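Local coordinates for protein L-threonine dehydrogenase (Flavobacterium frigidimaris, PDB 2YY7) that probably oxidises L-threonine with NAD as cofactor, as a threonine dehydrogenase of the NAD(P)-dependent epimerase/dehydratase family, built on a Rossmann fold, at residues 5-10 with 16-21; 48-53 with 65-70; 120-125 with 129-134; 137-140 with 144-147. All blocks are in the same frame, centred on the assembly; numbering follows the deposited sequence.

Interaction 1 of 4, residues 5-10 with 16-21; sequences ILIIGA and TELTQK. With NAD (nicotinamide-adenine-dinucleotide), chain E.
No aromatic ring, amide or carboxylate takes part where Ile7 meets Thr19, so there are no flat faces or edges to match; the methyl end of Ile7 lies against Thr19 instead. Ile7 sits on the first strand with CG1 anti to its carbonyl carbon (chi1 -63°) and the chain extended beyond, which drives CD1 into helix 13-26. There CD1 lies 3.5 Å from Thr19 CA, closer than usual for two carbons, and 3.1 Å from Thr19 OG1. That hydroxyl is not left without a polar partner, since it bonds to the carbonyl of Gly15 one helical turn earlier, a use that lets threonine sit in an apolar setting. Ala10 CB touches the same Thr19 OG1 at 3.6 Å, and the small methyl lets the turn pass close to the helix. Leu18 flanks Ile7 more loosely, its CG 4.2 Å from Ile7 CD1, and also packs on Tyr73 and on Ile220 of helix 216-228. Replacing Ile7 by an alanine would remove CD1 and would probably open a gap over Thr19 and Leu18, weakening the strand's grip on the helix. Gly9 faces the cofactor: its CA is 3.6 Å from NAD O4B, where a side chain would collide with the ribose. With Gly12 and Gly15 it forms the glycine-rich GxxGxxG signature of the Rossmann beta-alpha-beta unit. No hydrogen bond joins the two segments, so dispersion and close fit hold strand to helix, while the hydroxyls of Thr16 and Thr19 bond to the carbonyls of Gly12 and Gly15, four residues earlier.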
# COMPACT_ATOMS: atom_id res chain seq x y z
N ILE A 5 -14.75 -23.01 12.08
CA ILE A 5 -14.15 -21.69 12.19
C ILE A 5 -13.01 -21.49 13.19
O ILE A 5 -13.05 -22.00 14.31
CB ILE A 5 -15.25 -20.65 12.52
CG1 ILE A 5 -16.37 -20.73 11.47
CG2 ILE A 5 -14.66 -19.25 12.57
CD1 ILE A 5 -17.65 -20.02 11.86
N LEU A 6 -12.01 -20.73 12.76
CA LEU A 6 -10.88 -20.39 13.61
C LEU A 6 -10.81 -18.87 13.68
O LEU A 6 -10.61 -18.21 12.66
CB LEU A 6 -9.57 -20.94 13.05
CG LEU A 6 -8.31 -20.48 13.80
CD1 LEU A 6 -8.37 -20.95 15.26
CD2 LEU A 6 -7.07 -21.01 13.10
N ILE A 7 -11.00 -18.32 14.87
CA ILE A 7 -10.93 -16.88 15.06
C ILE A 7 -9.59 -16.56 15.71
O ILE A 7 -9.31 -16.98 16.83
CB ILE A 7 -12.07 -16.38 15.96
CG1 ILE A 7 -13.42 -16.64 15.30
CG2 ILE A 7 -11.89 -14.88 16.22
CD1 ILE A 7 -14.60 -16.37 16.19
N ILE A 8 -8.75 -15.83 14.98
CA ILE A 8 -7.43 -15.45 15.48
C ILE A 8 -7.57 -14.04 16.07
O ILE A 8 -8.00 -13.12 15.38
CB ILE A 8 -6.40 -15.45 14.33
CG1 ILE A 8 -6.38 -16.84 13.68
CG2 ILE A 8 -5.01 -15.11 14.86
CD1 ILE A 8 -5.42 -16.95 12.50
N GLY A 9 -7.22 -13.91 17.35
CA GLY A 9 -7.35 -12.64 18.05
C GLY A 9 -8.76 -12.57 18.61
O GLY A 9 -9.39 -11.52 18.63
N ALA A 10 -9.25 -13.71 19.10
CA ALA A 10 -10.60 -13.83 19.64
C ALA A 10 -10.89 -13.09 20.93
O ALA A 10 -12.06 -12.88 21.28
CB ALA A 10 -10.96 -15.32 19.81
N THR A 16 -14.36 -10.95 20.76
CA THR A 16 -15.19 -11.39 21.88
C THR A 16 -16.63 -11.63 21.45
O THR A 16 -17.20 -12.70 21.69
CB THR A 16 -15.18 -10.35 23.03
OG1 THR A 16 -13.85 -10.24 23.57
CG2 THR A 16 -16.13 -10.76 24.14
N GLU A 17 -17.22 -10.63 20.80
CA GLU A 17 -18.60 -10.71 20.33
C GLU A 17 -18.75 -11.61 19.12
O GLU A 17 -19.73 -12.36 19.01
CB GLU A 17 -19.11 -9.31 19.99
CG GLU A 17 -19.21 -8.37 21.18
CD GLU A 17 -20.18 -8.88 22.24
OE1 GLU A 17 -21.35 -9.15 21.89
OE2 GLU A 17 -19.78 -9.00 23.41
N LEU A 18 -17.79 -11.54 18.21
CA LEU A 18 -17.80 -12.35 16.99
C LEU A 18 -17.81 -13.84 17.31
O LEU A 18 -18.55 -14.61 16.70
CB LEU A 18 -16.57 -12.02 16.13
CG LEU A 18 -16.42 -12.84 14.85
CD1 LEU A 18 -17.56 -12.54 13.88
CD2 LEU A 18 -15.08 -12.52 14.21
N THR A 19 -16.98 -14.24 18.27
CA THR A 19 -16.90 -15.63 18.68
C THR A 19 -18.23 -16.10 19.28
O THR A 19 -18.71 -17.19 18.97
CB THR A 19 -15.78 -15.83 19.73
OG1 THR A 19 -14.52 -15.44 19.17
CG2 THR A 19 -15.69 -17.30 20.16
N GLN A 20 -18.82 -15.27 20.13
CA GLN A 20 -20.09 -15.62 20.77
C GLN A 20 -21.20 -15.79 19.75
O GLN A 20 -21.93 -16.78 19.78
CB GLN A 20 -20.49 -14.54 21.79
CG GLN A 20 -21.72 -14.89 22.61
CD GLN A 20 -22.10 -13.80 23.61
OE1 GLN A 20 -22.38 -12.66 23.22
NE2 GLN A 20 -22.09 -14.14 24.89
N LYS A 21 -21.33 -14.83 18.84
CA LYS A 21 -22.37 -14.88 17.82
C LYS A 21 -22.19 -16.07 16.88
O LYS A 21 -23.16 -16.76 16.55
CB LYS A 21 -22.37 -13.58 17.02
CG LYS A 21 -23.47 -13.48 15.97
CD LYS A 21 -24.86 -13.55 16.58
CE LYS A 21 -25.92 -13.40 15.50
NZ LYS A 21 -27.30 -13.50 16.05
PA NAD E . -8.16 -5.62 19.75
O1A NAD E . -9.22 -5.32 20.75
O2A NAD E . -6.88 -4.88 19.93
O5B NAD E . -7.95 -7.18 19.60
C5B NAD E . -6.80 -7.71 19.02
C4B NAD E . -6.56 -9.10 19.56
O4B NAD E . -5.49 -9.68 18.81
C3B NAD E . -6.16 -9.08 21.05
O3B NAD E . -6.98 -9.96 21.84
C2B NAD E . -4.67 -9.47 21.01
O2B NAD E . -4.27 -10.18 22.17
C1B NAD E . -4.62 -10.32 19.73
N9A NAD E . -3.25 -10.47 19.21
C8A NAD E . -2.29 -9.46 19.11
N7A NAD E . -1.17 -10.00 18.61
C5A NAD E . -1.43 -11.31 18.36
C6A NAD E . -0.62 -12.32 17.88
N6A NAD E . 0.66 -12.10 17.63
N1A NAD E . -1.13 -13.59 17.77
C2A NAD E . -2.45 -13.86 18.12
N3A NAD E . -3.26 -12.87 18.63
C4A NAD E . -2.73 -11.61 18.75
O3 NAD E . -8.67 -5.18 18.30
PN NAD E . -10.18 -5.19 17.69
O1N NAD E . -10.92 -6.44 18.04
O2N NAD E . -10.72 -3.83 17.93
O5D NAD E . -9.85 -5.26 16.10
C5D NAD E . -9.80 -6.51 15.41
C4D NAD E . -9.57 -6.24 13.90
O4D NAD E . -10.54 -5.32 13.42
C3D NAD E . -8.22 -5.58 13.59
O3D NAD E . -7.77 -6.05 12.32
C2D NAD E . -8.56 -4.12 13.44
O2D NAD E . -7.54 -3.49 12.70
C1D NAD E . -9.94 -4.18 12.77
N1N NAD E . -10.67 -2.92 13.00
C2N NAD E . -11.13 -2.61 14.27
C3N NAD E . -11.82 -1.42 14.48
C7N NAD E . -12.42 -1.11 15.82
O7N NAD E . -13.02 0.13 15.93
N7N NAD E . -12.35 -1.96 16.86
C4N NAD E . -12.03 -0.53 13.41
C5N NAD E . -11.59 -0.86 12.13
C6N NAD E . -10.89 -2.04 11.93

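Interaction 2 of 4, residues 48-53 with 65-70. With NAD (nicotinamide-adenine-dinucleotide), chain E.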
# COMPACT_ATOMS: atom_id res chain seq x y z
N PRO A 48 -13.90 -24.07 22.87
CA PRO A 48 -12.53 -24.45 22.51
C PRO A 48 -11.63 -23.23 22.33
O PRO A 48 -11.92 -22.34 21.52
CB PRO A 48 -12.72 -25.21 21.20
CG PRO A 48 -14.08 -25.83 21.36
CD PRO A 48 -14.87 -24.67 21.93
N PHE A 49 -10.54 -23.18 23.09
CA PHE A 49 -9.60 -22.07 23.01
C PHE A 49 -8.18 -22.59 22.77
O PHE A 49 -7.77 -23.60 23.34
CB PHE A 49 -9.61 -21.25 24.30
CG PHE A 49 -8.67 -20.08 24.27
CD1 PHE A 49 -9.05 -18.87 23.70
CD2 PHE A 49 -7.37 -20.20 24.77
CE1 PHE A 49 -8.15 -17.79 23.63
CE2 PHE A 49 -6.47 -19.14 24.71
CZ PHE A 49 -6.86 -17.93 24.14
N GLU A 50 -7.44 -21.88 21.93
CA GLU A 50 -6.06 -22.25 21.61
C GLU A 50 -5.15 -21.03 21.64
O GLU A 50 -5.46 -19.99 21.04
CB GLU A 50 -5.99 -22.86 20.21
CG GLU A 50 -6.73 -24.17 20.05
CD GLU A 50 -5.91 -25.37 20.48
OE1 GLU A 50 -4.94 -25.18 21.25
OE2 GLU A 50 -6.25 -26.50 20.07
N VAL A 51 -4.02 -21.15 22.33
CA VAL A 51 -3.06 -20.05 22.37
C VAL A 51 -2.36 -20.11 21.02
O VAL A 51 -2.02 -21.19 20.53
CB VAL A 51 -2.01 -20.25 23.48
CG1 VAL A 51 -0.93 -19.17 23.36
CG2 VAL A 51 -2.67 -20.18 24.85
N VAL A 52 -2.14 -18.95 20.40
CA VAL A 52 -1.45 -18.93 19.12
C VAL A 52 -0.82 -17.58 18.87
O VAL A 52 -1.29 -16.56 19.36
CB VAL A 52 -2.42 -19.24 17.94
CG1 VAL A 52 -3.35 -18.05 17.69
CG2 VAL A 52 -1.62 -19.55 16.68
N ASN A 53 0.28 -17.58 18.13
CA ASN A 53 0.94 -16.34 17.76
C ASN A 53 0.76 -16.26 16.26
O ASN A 53 1.38 -17.01 15.51
CB ASN A 53 2.44 -16.36 18.09
CG ASN A 53 3.10 -15.03 17.83
OD1 ASN A 53 2.68 -14.29 16.94
ND2 ASN A 53 4.14 -14.71 18.60
N GLU A 65 -4.93 -27.75 10.92
CA GLU A 65 -4.89 -29.19 10.75
C GLU A 65 -5.57 -29.97 11.89
O GLU A 65 -6.38 -30.87 11.63
CB GLU A 65 -3.44 -29.65 10.58
CG GLU A 65 -3.27 -31.02 9.93
CD GLU A 65 -3.74 -32.15 10.82
OE1 GLU A 65 -3.23 -32.26 11.96
OE2 GLU A 65 -4.61 -32.94 10.38
N VAL A 66 -5.26 -29.63 13.14
CA VAL A 66 -5.85 -30.34 14.27
C VAL A 66 -7.32 -30.03 14.52
O VAL A 66 -8.02 -30.81 15.18
CB VAL A 66 -5.06 -30.11 15.59
CG1 VAL A 66 -3.68 -30.74 15.47
CG2 VAL A 66 -4.97 -28.64 15.90
N HIS A 67 -7.80 -28.90 14.00
CA HIS A 67 -9.20 -28.54 14.16
C HIS A 67 -9.92 -28.55 12.81
O HIS A 67 -11.06 -28.10 12.70
CB HIS A 67 -9.34 -27.16 14.83
CG HIS A 67 -9.05 -27.19 16.30
ND1 HIS A 67 -9.89 -27.78 17.21
CD2 HIS A 67 -7.99 -26.72 17.01
CE1 HIS A 67 -9.37 -27.68 18.42
NE2 HIS A 67 -8.21 -27.04 18.32
N LYS A 68 -9.25 -29.09 11.80
CA LYS A 68 -9.81 -29.21 10.45
C LYS A 68 -10.59 -27.95 10.06
O LYS A 68 -11.77 -28.03 9.71
CB LYS A 68 -10.72 -30.43 10.39
CG LYS A 68 -10.08 -31.72 10.91
CD LYS A 68 -8.89 -32.15 10.05
CE LYS A 68 -8.22 -33.39 10.63
NZ LYS A 68 -7.09 -33.88 9.78
N ILE A 69 -9.91 -26.82 10.11
CA ILE A 69 -10.51 -25.52 9.82
C ILE A 69 -10.83 -25.27 8.35
O ILE A 69 -10.04 -25.60 7.46
CB ILE A 69 -9.59 -24.38 10.30
CG1 ILE A 69 -9.37 -24.50 11.82
CG2 ILE A 69 -10.18 -23.01 9.92
CD1 ILE A 69 -10.64 -24.42 12.63
N THR A 70 -11.99 -24.65 8.10
CA THR A 70 -12.40 -24.31 6.74
C THR A 70 -12.44 -22.79 6.58
O THR A 70 -12.15 -22.27 5.51
CB THR A 70 -13.80 -24.89 6.40
OG1 THR A 70 -14.79 -24.31 7.25
CG2 THR A 70 -13.81 -26.40 6.57
PA NAD E . -8.16 -5.62 19.75
O1A NAD E . -9.22 -5.32 20.75
O2A NAD E . -6.88 -4.88 19.93
O5B NAD E . -7.95 -7.18 19.60
C5B NAD E . -6.80 -7.71 19.02
C4B NAD E . -6.56 -9.10 19.56
O4B NAD E . -5.49 -9.68 18.81
C3B NAD E . -6.16 -9.08 21.05
O3B NAD E . -6.98 -9.96 21.84
C2B NAD E . -4.67 -9.47 21.01
O2B NAD E . -4.27 -10.18 22.17
C1B NAD E . -4.62 -10.32 19.73
N9A NAD E . -3.25 -10.47 19.21
C8A NAD E . -2.29 -9.46 19.11
N7A NAD E . -1.17 -10.00 18.61
C5A NAD E . -1.43 -11.31 18.36
C6A NAD E . -0.62 -12.32 17.88
N6A NAD E . 0.66 -12.10 17.63
N1A NAD E . -1.13 -13.59 17.77
C2A NAD E . -2.45 -13.86 18.12
N3A NAD E . -3.26 -12.87 18.63
C4A NAD E . -2.73 -11.61 18.75
O3 NAD E . -8.67 -5.18 18.30
PN NAD E . -10.18 -5.19 17.69
O1N NAD E . -10.92 -6.44 18.04
O2N NAD E . -10.72 -3.83 17.93
O5D NAD E . -9.85 -5.26 16.10
C5D NAD E . -9.80 -6.51 15.41
C4D NAD E . -9.57 -6.24 13.90
O4D NAD E . -10.54 -5.32 13.42
C3D NAD E . -8.22 -5.58 13.59
O3D NAD E . -7.77 -6.05 12.32
C2D NAD E . -8.56 -4.12 13.44
O2D NAD E . -7.54 -3.49 12.70
C1D NAD E . -9.94 -4.18 12.77
N1N NAD E . -10.67 -2.92 13.00
C2N NAD E . -11.13 -2.61 14.27
C3N NAD E . -11.82 -1.42 14.48
C7N NAD E . -12.42 -1.11 15.82
O7N NAD E . -13.02 0.13 15.93
N7N NAD E . -12.35 -1.96 16.86
C4N NAD E . -12.03 -0.53 13.41
C5N NAD E . -11.59 -0.86 12.13
C6N NAD E . -10.89 -2.04 11.93
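Glu50 and His67 reach toward each other from opposite directions and meet in a single strong polar contact. This hydrogen bond is the centre of the interaction: His67 NE2 donates to Glu50 OE2 over 2.7 Å, nearly straight at 165°. The acceptor oxygen lies essentially in the imidazole plane, as a ring N-H requires, and offers the lone pair turned away from its partner oxygen. The carboxylate is rotated 73° against the ring, so the two flat groups meet edge-on without stacking. A bend in the glutamate chain (chi2 -84°) swings the acid round to the histidine. Apolar contacts accompany the bond: both side chains also touch Ile32 of strand 31-35, and Glu50 touches Leu63 of helix 57-66. A separate ionic pair lies within 65-70, where Lys68 NZ and Glu65 OE2 form a salt bridge of 2.7 Å at the end of that helix. Lys68, with positive phi, is the C-prime residue of the Schellman motif that closes it. Cofactor recognition belongs to the far end of 48-53: NAD N6A donates to Asn53 OD1 at 3.1 Å, and Val52 O lies 3.2 Å from NAD C2A. Asn53 OD1 also accepts from the backbone of Leu55, which helps to hold the amide ready for the adenine. At the partly exposed surface, the neighbouring carboxylate would probably favour a protonated His67, giving the hydrogen bond some ionic character and tying strand 49-51 to the end of the following helix.

Interaction 3 of 4, residues 120-125 with 129-134; sequences AVFGPT and ENTPQY
Phe122 turns one face of its ring to the methyl group of Thr131. CG2 stands 3.9 Å from the ring centroid and only 18° off the ring normal, a CH-pi contact over the face, displaced toward the rim so that CE1 is its nearest atom at 3.7 Å. The opposite face is occupied by Val121 CG2 of the preceding residue, 4.0 Å above the plane and over its centre, so the ring is sandwiched between two methyls. Threonine suits this place because it is amphipathic: with OG1 beside the backbone N (chi1 -54°) and CG2 anti to it, the methyl is directed at the ring while OG1 bonds to the carbonyl of Pro127. The ring also packs against Arg169 and Asn241, which lie on neighbouring strands. The two segments belong to the long connection between strand 112-118 and helix 142-161, and Tyr134, at the end of 129-134, packs on Glu138 of the second subunit. With no hydrogen bond passing between the segments, their contact is one of CH-pi and dispersion, while backbone bonds of Thr131 to Ser282 and Asp284 also fix its place and its hydroxyl is satisfied by the carbonyl of Pro127.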
# COMPACT_ATOMS: atom_id res chain seq x y z
N ALA A 120 -9.25 3.65 8.26
CA ALA A 120 -7.91 4.21 8.38
C ALA A 120 -7.14 4.13 7.06
O ALA A 120 -6.05 4.71 6.94
CB ALA A 120 -7.13 3.50 9.48
N VAL A 121 -7.69 3.42 6.08
CA VAL A 121 -7.04 3.31 4.77
C VAL A 121 -7.13 4.63 4.00
O VAL A 121 -6.42 4.85 3.02
CB VAL A 121 -7.67 2.18 3.90
CG1 VAL A 121 -7.49 0.84 4.59
CG2 VAL A 121 -9.15 2.46 3.66
N PHE A 122 -8.01 5.51 4.46
CA PHE A 122 -8.18 6.81 3.81
C PHE A 122 -7.19 7.82 4.39
O PHE A 122 -6.66 7.61 5.48
CB PHE A 122 -9.62 7.29 4.00
CG PHE A 122 -10.65 6.38 3.37
CD1 PHE A 122 -10.63 6.13 2.00
CD2 PHE A 122 -11.60 5.74 4.16
CE1 PHE A 122 -11.55 5.27 1.42
CE2 PHE A 122 -12.53 4.87 3.58
CZ PHE A 122 -12.50 4.63 2.21
N GLY A 123 -6.93 8.89 3.65
CA GLY A 123 -5.98 9.89 4.10
C GLY A 123 -6.47 11.32 3.97
O GLY A 123 -7.64 11.55 3.62
N PRO A 124 -5.59 12.30 4.22
CA PRO A 124 -5.86 13.75 4.16
C PRO A 124 -6.46 14.23 2.85
O PRO A 124 -7.21 15.22 2.82
CB PRO A 124 -4.48 14.37 4.39
CG PRO A 124 -3.74 13.32 5.17
CD PRO A 124 -4.17 12.05 4.49
N THR A 125 -6.13 13.54 1.76
CA THR A 125 -6.60 13.90 0.43
C THR A 125 -7.88 13.18 0.02
O THR A 125 -8.36 13.35 -1.10
CB THR A 125 -5.49 13.62 -0.61
OG1 THR A 125 -4.96 12.30 -0.40
CG2 THR A 125 -4.36 14.63 -0.48
N GLU A 129 -16.75 13.70 3.07
CA GLU A 129 -18.15 13.37 3.24
C GLU A 129 -18.61 12.33 2.22
O GLU A 129 -18.29 12.42 1.04
CB GLU A 129 -19.01 14.63 3.13
CG GLU A 129 -20.34 14.52 3.87
CD GLU A 129 -20.18 14.51 5.38
OE1 GLU A 129 -20.97 13.84 6.06
OE2 GLU A 129 -19.27 15.20 5.90
N ASN A 130 -19.37 11.33 2.69
CA ASN A 130 -19.85 10.26 1.82
C ASN A 130 -18.73 9.70 0.95
O ASN A 130 -18.87 9.56 -0.26
CB ASN A 130 -21.00 10.76 0.94
CG ASN A 130 -22.19 11.24 1.74
OD1 ASN A 130 -22.13 12.26 2.43
ND2 ASN A 130 -23.29 10.50 1.67
N THR A 131 -17.60 9.38 1.59
CA THR A 131 -16.45 8.84 0.89
C THR A 131 -16.85 7.65 0.02
O THR A 131 -17.46 6.69 0.52
CB THR A 131 -15.38 8.37 1.89
OG1 THR A 131 -15.06 9.45 2.77
CG2 THR A 131 -14.11 7.94 1.14
N PRO A 132 -16.52 7.69 -1.28
CA PRO A 132 -16.84 6.62 -2.23
C PRO A 132 -16.03 5.34 -1.99
O PRO A 132 -15.00 5.37 -1.33
CB PRO A 132 -16.49 7.24 -3.59
CG PRO A 132 -16.54 8.74 -3.33
CD PRO A 132 -15.91 8.84 -1.97
N GLN A 133 -16.52 4.23 -2.54
CA GLN A 133 -15.84 2.94 -2.43
C GLN A 133 -14.49 3.04 -3.14
O GLN A 133 -13.48 2.51 -2.67
CB GLN A 133 -16.68 1.84 -3.07
CG GLN A 133 -15.92 0.53 -3.31
CD GLN A 133 -15.65 -0.24 -2.03
OE1 GLN A 133 -14.57 -0.82 -1.86
NE2 GLN A 133 -16.63 -0.28 -1.14
N TYR A 134 -14.49 3.70 -4.29
CA TYR A 134 -13.28 3.89 -5.08
C TYR A 134 -12.93 5.38 -5.00
O TYR A 134 -13.66 6.22 -5.53
CB TYR A 134 -13.52 3.48 -6.54
CG TYR A 134 -13.96 2.04 -6.70
CD1 TYR A 134 -13.03 1.00 -6.65
CD2 TYR A 134 -15.30 1.72 -6.90
CE1 TYR A 134 -13.44 -0.33 -6.79
CE2 TYR A 134 -15.71 0.40 -7.05
CZ TYR A 134 -14.78 -0.62 -6.99
OH TYR A 134 -15.20 -1.92 -7.13

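Interaction 4 of 4, residues 137-140 with 144-147; sequences MEPS and GISK. With NAD (nicotinamide-adenine-dinucleotide), chain E.
Pro139 presses its ring against the backbone of Gly144 at the start of helix 142-161, and this is the tight half of the contact. Pro139 CB lies 3.5 Å from Gly144 C, while CG stands 3.7 Å from Gly144 O. Glycine suits the place because any CB on it would clash with Pro139 CB, and the rigid proline fills the surface that the bare backbone offers. The fit relaxes toward Ile145, whose CG1 is 4.2 Å from Pro139 CG; CG1 lies anti to the carbonyl carbon (chi1 -60°), alongside the proline. Ile145 also packs on Trp153 of the second subunit, and Pro139 O accepts a hydrogen bond from Arg152 of that subunit, so even this looser flank lies at the dimer interface. Ser140, partly exposed, turns away from the helix on the more open side.

Lys147 leaves the proline behind and points to the cofactor. A bend at chi2 (-58°) followed by an extended end brings NZ to NAD O3D at 2.9 Å, with a weak bond to NAD O2D at 3.1 Å. The carbonyl of Pro116 is a third partner for this nitrogen. A methionine in its place would be likely to leave both ribose hydroxyls and that carbonyl without their donor, setting the nicotinamide ribose freer to turn. Tyr143, whose OH also bonds to NAD, and Lys147 are four residues apart, the Tyr-x-x-x-Lys pattern of the short-chain dehydrogenase/reductase site.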
# COMPACT_ATOMS: atom_id res chain seq x y z
N MET A 137 -6.66 7.39 -1.75
CA MET A 137 -6.27 6.77 -0.48
C MET A 137 -4.77 6.92 -0.20
O MET A 137 -3.95 6.21 -0.77
CB MET A 137 -6.65 5.28 -0.46
CG MET A 137 -8.14 5.02 -0.67
SD MET A 137 -8.66 3.33 -0.25
CE MET A 137 -8.00 2.41 -1.64
N GLU A 138 -4.43 7.85 0.69
CA GLU A 138 -3.03 8.07 1.04
C GLU A 138 -2.92 8.10 2.56
O GLU A 138 -2.67 9.16 3.15
CB GLU A 138 -2.53 9.39 0.45
CG GLU A 138 -2.63 9.47 -1.07
CD GLU A 138 -1.95 10.70 -1.64
OE1 GLU A 138 -2.21 11.82 -1.15
OE2 GLU A 138 -1.17 10.55 -2.60
N PRO A 139 -3.10 6.94 3.21
CA PRO A 139 -3.02 6.85 4.67
C PRO A 139 -1.73 7.44 5.23
O PRO A 139 -0.64 7.18 4.71
CB PRO A 139 -3.15 5.35 4.94
CG PRO A 139 -2.66 4.73 3.67
CD PRO A 139 -3.28 5.61 2.62
N SER A 140 -1.86 8.23 6.29
CA SER A 140 -0.71 8.86 6.92
C SER A 140 -0.24 8.14 8.19
O SER A 140 0.69 8.60 8.85
CB SER A 140 -1.04 10.32 7.24
OG SER A 140 -2.22 10.40 8.03
N GLY A 144 -2.93 2.53 8.79
CA GLY A 144 -3.60 2.70 7.51
C GLY A 144 -2.81 2.12 6.35
O GLY A 144 -3.38 1.54 5.42
N ILE A 145 -1.49 2.29 6.39
CA ILE A 145 -0.63 1.77 5.33
C ILE A 145 -0.72 0.24 5.30
O ILE A 145 -0.78 -0.36 4.21
CB ILE A 145 0.85 2.20 5.55
CG1 ILE A 145 0.94 3.73 5.54
CG2 ILE A 145 1.74 1.60 4.46
CD1 ILE A 145 2.32 4.26 5.86
N SER A 146 -0.74 -0.38 6.47
CA SER A 146 -0.82 -1.83 6.56
C SER A 146 -2.16 -2.33 6.05
O SER A 146 -2.24 -3.38 5.41
CB SER A 146 -0.60 -2.31 8.01
OG SER A 146 -1.75 -2.10 8.82
N LYS A 147 -3.23 -1.59 6.34
CA LYS A 147 -4.56 -1.98 5.88
C LYS A 147 -4.69 -1.80 4.37
O LYS A 147 -5.33 -2.60 3.70
CB LYS A 147 -5.64 -1.17 6.60
CG LYS A 147 -5.78 -1.50 8.09
CD LYS A 147 -6.11 -2.98 8.30
CE LYS A 147 -6.52 -3.28 9.73
NZ LYS A 147 -6.85 -4.72 9.93
PA NAD E . -8.16 -5.62 19.75
O1A NAD E . -9.22 -5.32 20.75
O2A NAD E . -6.88 -4.88 19.93
O5B NAD E . -7.95 -7.18 19.60
C5B NAD E . -6.80 -7.71 19.02
C4B NAD E . -6.56 -9.10 19.56
O4B NAD E . -5.49 -9.68 18.81
C3B NAD E . -6.16 -9.08 21.05
O3B NAD E . -6.98 -9.96 21.84
C2B NAD E . -4.67 -9.47 21.01
O2B NAD E . -4.27 -10.18 22.17
C1B NAD E . -4.62 -10.32 19.73
N9A NAD E . -3.25 -10.47 19.21
C8A NAD E . -2.29 -9.46 19.11
N7A NAD E . -1.17 -10.00 18.61
C5A NAD E . -1.43 -11.31 18.36
C6A NAD E . -0.62 -12.32 17.88
N6A NAD E . 0.66 -12.10 17.63
N1A NAD E . -1.13 -13.59 17.77
C2A NAD E . -2.45 -13.86 18.12
N3A NAD E . -3.26 -12.87 18.63
C4A NAD E . -2.73 -11.61 18.75
O3 NAD E . -8.67 -5.18 18.30
PN NAD E . -10.18 -5.19 17.69
O1N NAD E . -10.92 -6.44 18.04
O2N NAD E . -10.72 -3.83 17.93
O5D NAD E . -9.85 -5.26 16.10
C5D NAD E . -9.80 -6.51 15.41
C4D NAD E . -9.57 -6.24 13.90
O4D NAD E . -10.54 -5.32 13.42
C3D NAD E . -8.22 -5.58 13.59
O3D NAD E . -7.77 -6.05 12.32
C2D NAD E . -8.56 -4.12 13.44
O2D NAD E . -7.54 -3.49 12.70
C1D NAD E . -9.94 -4.18 12.77
N1N NAD E . -10.67 -2.92 13.00
C2N NAD E . -11.13 -2.61 14.27
C3N NAD E . -11.82 -1.42 14.48
C7N NAD E . -12.42 -1.11 15.82
O7N NAD E . -13.02 0.13 15.93
N7N NAD E . -12.35 -1.96 16.86
C4N NAD E . -12.03 -0.53 13.41
C5N NAD E . -11.59 -0.86 12.13
C6N NAD E . -10.89 -2.04 11.93

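How the interactions relate
Interactions 1, 2 and 4 share the bound NAD: 5-10 brings Gly9 against the adenosine ribose, 48-53 ends at the adenine, and 144-147 grips the nicotinamide ribose. Interactions 1 and 2 are neighbours, with centres 12 Å apart, and touch where Leu6 CB packs on Ile69 CD1 at 3.7 Å. Interactions 3 and 4 form a second pair, with centres 10 Å apart, joined by a probable hydrogen bond of 2.9 Å between Thr125 OG1 and Glu138 OE1 and by Val121 CG1 against Lys147 CB at 3.4 Å; both also meet the second subunit. Interactions 1 and 4 approach only to about 10 Å between nearest atoms, and the cofactor bridges them.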